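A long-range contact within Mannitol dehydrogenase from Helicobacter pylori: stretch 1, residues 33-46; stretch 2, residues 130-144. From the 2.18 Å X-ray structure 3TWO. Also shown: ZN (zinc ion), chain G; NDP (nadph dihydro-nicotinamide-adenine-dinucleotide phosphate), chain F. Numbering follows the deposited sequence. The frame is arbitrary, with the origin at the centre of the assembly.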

# COMPACT_ATOMS: atom_id res chain seq x y z
N LEU B 33 2.17 -1.45 -40.62
CA LEU B 33 0.75 -1.21 -40.87
C LEU B 33 0.05 -2.53 -40.64
O LEU B 33 0.35 -3.53 -41.30
N ILE B 34 -0.88 -2.54 -39.70
CA ILE B 34 -1.59 -3.72 -39.30
C ILE B 34 -3.02 -3.58 -39.73
O ILE B 34 -3.66 -2.56 -39.43
N ASP B 35 -3.52 -4.58 -40.44
CA ASP B 35 -4.95 -4.73 -40.66
C ASP B 35 -5.56 -5.38 -39.43
O ASP B 35 -5.15 -6.48 -39.07
N ILE B 36 -6.55 -4.74 -38.84
CA ILE B 36 -7.13 -5.20 -37.57
C ILE B 36 -8.26 -6.21 -37.81
O ILE B 36 -9.22 -5.93 -38.54
N LEU B 37 -8.14 -7.40 -37.23
CA LEU B 37 -9.13 -8.49 -37.42
C LEU B 37 -10.09 -8.52 -36.23
O LEU B 37 -11.33 -8.58 -36.40
N TYR B 38 -9.55 -8.43 -35.02
CA TYR B 38 -10.37 -8.46 -33.80
C TYR B 38 -9.97 -7.36 -32.82
O TYR B 38 -8.77 -7.05 -32.68
N ALA B 39 -11.00 -6.74 -32.20
CA ALA B 39 -10.78 -5.66 -31.25
C ALA B 39 -11.59 -5.96 -30.00
O ALA B 39 -12.83 -5.97 -30.04
N GLY B 40 -10.87 -6.30 -28.91
CA GLY B 40 -11.46 -6.42 -27.56
C GLY B 40 -11.97 -5.09 -27.03
O GLY B 40 -11.39 -4.01 -27.31
N ILE B 41 -13.08 -5.16 -26.28
CA ILE B 41 -13.58 -4.00 -25.57
C ILE B 41 -13.17 -4.15 -24.11
O ILE B 41 -13.55 -5.11 -23.48
N CYS B 42 -12.40 -3.19 -23.59
CA CYS B 42 -12.00 -3.21 -22.21
C CYS B 42 -12.88 -2.15 -21.48
O CYS B 42 -13.28 -1.18 -22.09
N HIS B 43 -13.11 -2.30 -20.19
CA HIS B 43 -13.86 -1.26 -19.43
C HIS B 43 -13.11 0.10 -19.37
O HIS B 43 -13.74 1.14 -19.18
N SER B 44 -11.79 0.08 -19.53
CA SER B 44 -11.02 1.33 -19.73
C SER B 44 -11.53 2.10 -20.93
O SER B 44 -11.48 3.37 -20.94
N ASP B 45 -12.01 1.38 -21.95
CA ASP B 45 -12.56 2.05 -23.13
C ASP B 45 -13.75 2.97 -22.72
O ASP B 45 -13.93 4.10 -23.22
N ILE B 46 -14.58 2.44 -21.83
CA ILE B 46 -15.80 3.09 -21.41
C ILE B 46 -15.47 4.26 -20.48
O ILE B 46 -16.04 5.36 -20.65
N GLY B 130 -7.60 4.48 -31.54
CA GLY B 130 -7.45 3.11 -31.06
C GLY B 130 -7.85 2.01 -32.02
O GLY B 130 -7.85 2.17 -33.28
N GLY B 131 -8.25 0.89 -31.40
CA GLY B 131 -8.43 -0.35 -32.08
C GLY B 131 -9.81 -0.62 -32.64
O GLY B 131 -9.96 -1.60 -33.38
N TYR B 132 -10.83 0.23 -32.34
CA TYR B 132 -12.16 0.05 -33.00
C TYR B 132 -12.12 0.56 -34.44
O TYR B 132 -12.86 1.45 -34.80
N SER B 133 -11.22 0.03 -35.25
CA SER B 133 -10.95 0.61 -36.57
C SER B 133 -10.35 -0.49 -37.44
O SER B 133 -10.02 -1.58 -36.93
N ASN B 134 -10.15 -0.20 -38.74
CA ASN B 134 -9.76 -1.26 -39.67
C ASN B 134 -8.26 -1.45 -39.76
O ASN B 134 -7.80 -2.45 -40.31
N ASN B 135 -7.48 -0.49 -39.25
CA ASN B 135 -6.04 -0.64 -39.32
C ASN B 135 -5.39 0.24 -38.27
O ASN B 135 -6.08 1.06 -37.65
N ILE B 136 -4.08 0.09 -38.09
CA ILE B 136 -3.33 0.88 -37.13
C ILE B 136 -1.86 0.83 -37.59
O ILE B 136 -1.43 -0.19 -38.23
N VAL B 137 -1.13 1.92 -37.34
CA VAL B 137 0.29 2.04 -37.72
C VAL B 137 1.12 2.11 -36.44
O VAL B 137 0.93 3.05 -35.67
N VAL B 138 1.99 1.13 -36.19
CA VAL B 138 2.69 1.02 -34.92
C VAL B 138 4.21 0.83 -35.12
O VAL B 138 4.62 0.02 -35.97
N ASP B 139 5.02 1.60 -34.35
CA ASP B 139 6.49 1.37 -34.28
C ASP B 139 6.73 -0.13 -33.93
O ASP B 139 6.06 -0.67 -33.02
N GLU B 140 7.63 -0.79 -34.65
CA GLU B 140 7.81 -2.26 -34.53
C GLU B 140 8.16 -2.80 -33.15
O GLU B 140 7.93 -4.00 -32.89
N ASN B 141 8.70 -1.93 -32.28
CA ASN B 141 9.09 -2.31 -30.90
C ASN B 141 7.95 -2.39 -29.90
O ASN B 141 8.19 -2.67 -28.74
N TYR B 142 6.74 -2.09 -30.39
CA TYR B 142 5.49 -2.07 -29.60
C TYR B 142 4.47 -3.06 -30.18
O TYR B 142 3.28 -3.01 -29.86
N VAL B 143 4.95 -3.96 -31.03
CA VAL B 143 4.06 -4.95 -31.66
C VAL B 143 4.32 -6.36 -31.08
O VAL B 143 5.47 -6.81 -30.97
N ILE B 144 3.27 -7.08 -30.72
CA ILE B 144 3.46 -8.39 -30.11
C ILE B 144 3.36 -9.45 -31.21
O ILE B 144 2.45 -9.40 -32.03

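The apolar centre of the contact is formed by I34, I36 and I136. I36 points toward the second stretch. Its chi1 is m and its chi2 t, an extended form that carries CD1 to 4.1 Å from I136 CB. The same CD1 lies 3.8 Å from G131 O and 3.7 Å from S133 OG, so the tip sits over the turn before the second strand. I34 and I136 share one face of the sheet and pair across it, with I34 CB 4.0 Å from I136 CG2. I34 is also m, t. Its CD1 reaches V143 CG1 at 4.2 Å and V138 CG2 at 4.4 Å.

The strands run antiparallel. Three backbone hydrogen bonds set the register: I34 N to I136 O (2.8 Å), I136 N to I34 O (3.0 Å) and I36 N to N134 O (3.0 Å). L33, D35, N135 and V137 occupy the other face. L33 is t, p, and its CD1 lies 4.2 Å from V137 CG2 and 4.0 Å from N135 CB. D35 touches little here; its carboxylate is bonded elsewhere in the structure.

Farther along, A39 points toward G131, with A39 CB 3.3 Å from G131 O. Y132 starts away from the first stretch, but its m rotamer brings the ring back. A39 CB lies at the ring edge, and I41 CG1 is 4.0 Å from Y132 CE1.

The polar edge is at the tyrosine hydroxyl. Y132 OH lies 2.6 Å from D45 OD2, a weak hydrogen bond. D45 OD2 also accepts from C42 N at 3.0 Å, tying the tyrosine to the start of the helix. C42 is t and caps that helix, its SG accepting from S44 N at 3.4 Å. The same SG binds zinc at 2.5 Å. Beyond the contact, H43 N donates to NDP O2N at 3.0 Å, and S44 OG hydrogen-bonds NDP O2D at 2.8 Å.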

# COMPACT_ATOMS: atom_id res chain seq x y z
CB LEU B 33 0.55 -0.79 -42.35
CG LEU B 33 -0.86 -0.72 -42.92
CD1 LEU B 33 -1.74 0.06 -42.02
CD2 LEU B 33 -0.85 -0.14 -44.40
CB ILE B 34 -1.50 -3.87 -37.77
CG1 ILE B 34 -0.03 -4.15 -37.34
CG2 ILE B 34 -2.52 -4.93 -37.30
CD1 ILE B 34 0.26 -4.02 -35.82
CB ASP B 35 -5.25 -5.66 -41.86
CG ASP B 35 -5.54 -4.90 -43.12
OD1 ASP B 35 -5.04 -3.78 -43.31
OD2 ASP B 35 -6.30 -5.46 -43.96
CB ILE B 36 -7.63 -4.03 -36.76
CG1 ILE B 36 -6.45 -3.14 -36.33
CG2 ILE B 36 -8.42 -4.50 -35.51
CD1 ILE B 36 -6.87 -1.89 -35.54
CB LEU B 37 -8.44 -9.86 -37.67
CG LEU B 37 -7.52 -10.10 -38.91
CD1 LEU B 37 -7.49 -11.59 -39.25
CD2 LEU B 37 -7.98 -9.43 -40.10
CB TYR B 38 -10.30 -9.82 -33.11
CG TYR B 38 -10.79 -10.93 -34.05
CD1 TYR B 38 -9.87 -11.68 -34.83
CD2 TYR B 38 -12.17 -11.18 -34.20
CE1 TYR B 38 -10.32 -12.70 -35.75
CE2 TYR B 38 -12.64 -12.20 -35.11
CZ TYR B 38 -11.69 -12.93 -35.87
OH TYR B 38 -12.11 -13.90 -36.71
CB ALA B 39 -11.15 -4.32 -31.83
CB ILE B 41 -15.11 -3.93 -25.65
CG1 ILE B 41 -15.56 -3.73 -27.10
CG2 ILE B 41 -15.69 -2.89 -24.63
CD1 ILE B 41 -17.06 -3.73 -27.21
CB CYS B 42 -10.52 -2.79 -22.19
SG CYS B 42 -9.87 -2.52 -20.52
CB HIS B 43 -14.21 -1.74 -18.00
CG HIS B 43 -15.48 -1.17 -17.43
ND1 HIS B 43 -15.68 0.19 -17.23
CD2 HIS B 43 -16.58 -1.79 -16.92
CE1 HIS B 43 -16.87 0.39 -16.69
NE2 HIS B 43 -17.43 -0.80 -16.47
CB SER B 44 -9.52 1.02 -19.98
OG SER B 44 -9.00 0.33 -18.85
CB ASP B 45 -13.03 1.03 -24.17
CG ASP B 45 -11.87 0.17 -24.74
OD1 ASP B 45 -10.67 0.44 -24.54
OD2 ASP B 45 -12.18 -0.80 -25.43
CB ILE B 46 -16.69 2.11 -20.62
CG1 ILE B 46 -17.03 0.88 -21.46
CG2 ILE B 46 -17.98 2.83 -20.16
CD1 ILE B 46 -17.74 -0.24 -20.65
CB TYR B 132 -13.34 0.78 -32.29
CG TYR B 132 -13.61 0.48 -30.84
CD1 TYR B 132 -13.00 -0.61 -30.16
CD2 TYR B 132 -14.50 1.27 -30.14
CE1 TYR B 132 -13.27 -0.85 -28.77
CE2 TYR B 132 -14.82 0.99 -28.73
CZ TYR B 132 -14.18 -0.05 -28.08
OH TYR B 132 -14.43 -0.25 -26.71
CB SER B 133 -9.96 1.77 -36.44
OG SER B 133 -8.67 1.34 -36.01
CB ASN B 134 -10.39 -1.04 -41.07
CG ASN B 134 -9.91 0.25 -41.76
OD1 ASN B 134 -10.00 0.39 -43.00
ND2 ASN B 134 -9.45 1.19 -40.99
CB ASN B 135 -5.51 -0.30 -40.76
CG ASN B 135 -5.74 1.15 -41.15
OD1 ASN B 135 -5.61 2.06 -40.32
ND2 ASN B 135 -6.05 1.39 -42.43
CB ILE B 136 -3.51 0.39 -35.66
CG1 ILE B 136 -3.03 1.46 -34.68
CG2 ILE B 136 -2.81 -0.94 -35.39
CD1 ILE B 136 -3.33 1.16 -33.24
CB VAL B 137 0.57 3.32 -38.63
CG1 VAL B 137 2.03 3.40 -39.08
CG2 VAL B 137 -0.35 3.33 -39.85
CB VAL B 138 2.14 -0.17 -34.08
CG1 VAL B 138 2.80 -0.21 -32.71
CG2 VAL B 138 0.62 -0.07 -33.92
CB ASP B 139 7.13 2.26 -33.22
CG ASP B 139 8.66 2.09 -33.13
OD1 ASP B 139 9.09 1.04 -32.66
OD2 ASP B 139 9.43 2.99 -33.55
CB GLU B 140 8.85 -2.81 -35.53
CG GLU B 140 10.17 -2.08 -35.47
CD GLU B 140 11.31 -2.88 -36.06
OE1 GLU B 140 12.47 -2.40 -35.95
OE2 GLU B 140 11.05 -3.98 -36.61
CB ASN B 141 10.20 -1.41 -30.37
CG ASN B 141 11.40 -1.44 -31.29
OD1 ASN B 141 12.20 -2.36 -31.23
ND2 ASN B 141 11.47 -0.48 -32.22
CB TYR B 142 4.93 -0.62 -29.56
CG TYR B 142 5.95 0.26 -28.95
CD1 TYR B 142 7.00 0.82 -29.73
CD2 TYR B 142 5.98 0.45 -27.55
CE1 TYR B 142 8.00 1.57 -29.16
CE2 TYR B 142 7.03 1.26 -26.97
CZ TYR B 142 8.01 1.80 -27.78
OH TYR B 142 9.01 2.60 -27.26
CB VAL B 143 4.23 -4.91 -33.21
CG1 VAL B 143 3.38 -6.00 -33.88
CG2 VAL B 143 3.87 -3.50 -33.75
CB ILE B 144 2.35 -8.62 -29.00
CG1 ILE B 144 2.37 -7.41 -28.00
CG2 ILE B 144 2.42 -10.07 -28.38
CD1 ILE B 144 3.77 -7.07 -27.44
ZN ZN G . -7.47 -1.99 -20.95
PA NDP F . -15.53 -5.33 -16.96
O1A NDP F . -16.79 -4.69 -16.57
O2A NDP F . -15.38 -6.75 -17.64
O5B NDP F . -15.52 -6.17 -15.56
C5B NDP F . -15.79 -5.51 -14.21
C4B NDP F . -16.36 -6.58 -13.28
O4B NDP F . -16.46 -6.20 -11.84
C3B NDP F . -17.78 -6.94 -13.76
O3B NDP F . -17.87 -8.42 -13.78
C2B NDP F . -18.68 -6.34 -12.64
O2B NDP F . -19.84 -7.19 -12.56
C1B NDP F . -17.82 -6.57 -11.38
N9A NDP F . -18.04 -5.55 -10.32
C8A NDP F . -18.38 -4.26 -10.54
N7A NDP F . -18.42 -3.67 -9.36
C5A NDP F . -18.11 -4.56 -8.42
C6A NDP F . -18.01 -4.49 -7.04
N6A NDP F . -18.24 -3.34 -6.32
N1A NDP F . -17.69 -5.61 -6.42
C2A NDP F . -17.43 -6.75 -7.03
N3A NDP F . -17.51 -6.84 -8.34
C4A NDP F . -17.87 -5.75 -9.04
O3 NDP F . -14.19 -4.61 -16.55
PN NDP F . -12.78 -4.97 -17.02
O1N NDP F . -12.33 -6.28 -16.50
O2N NDP F . -12.49 -4.71 -18.52
O5D NDP F . -11.95 -3.83 -16.31
C5D NDP F . -12.17 -3.64 -14.83
C4D NDP F . -11.45 -2.31 -14.34
O4D NDP F . -10.06 -2.58 -14.64
C3D NDP F . -11.83 -1.01 -15.09
O3D NDP F . -11.88 0.08 -14.12
C2D NDP F . -10.67 -0.88 -16.10
O2D NDP F . -10.45 0.45 -16.42
C1D NDP F . -9.49 -1.38 -15.23
N1N NDP F . -8.25 -1.73 -16.01
C2N NDP F . -7.00 -1.34 -15.46
C3N NDP F . -5.82 -1.63 -16.12
C7N NDP F . -4.49 -1.28 -15.46
O7N NDP F . -4.42 -1.13 -14.23
N7N NDP F . -3.43 -1.43 -16.24
C4N NDP F . -5.88 -2.28 -17.38
C5N NDP F . -7.12 -2.71 -17.93
C6N NDP F . -8.30 -2.43 -17.27
P2B NDP F . -21.30 -6.65 -12.38
O1X NDP F . -22.15 -7.43 -13.54
O2X NDP F . -21.73 -6.82 -10.99
O3X NDP F . -21.29 -5.12 -12.82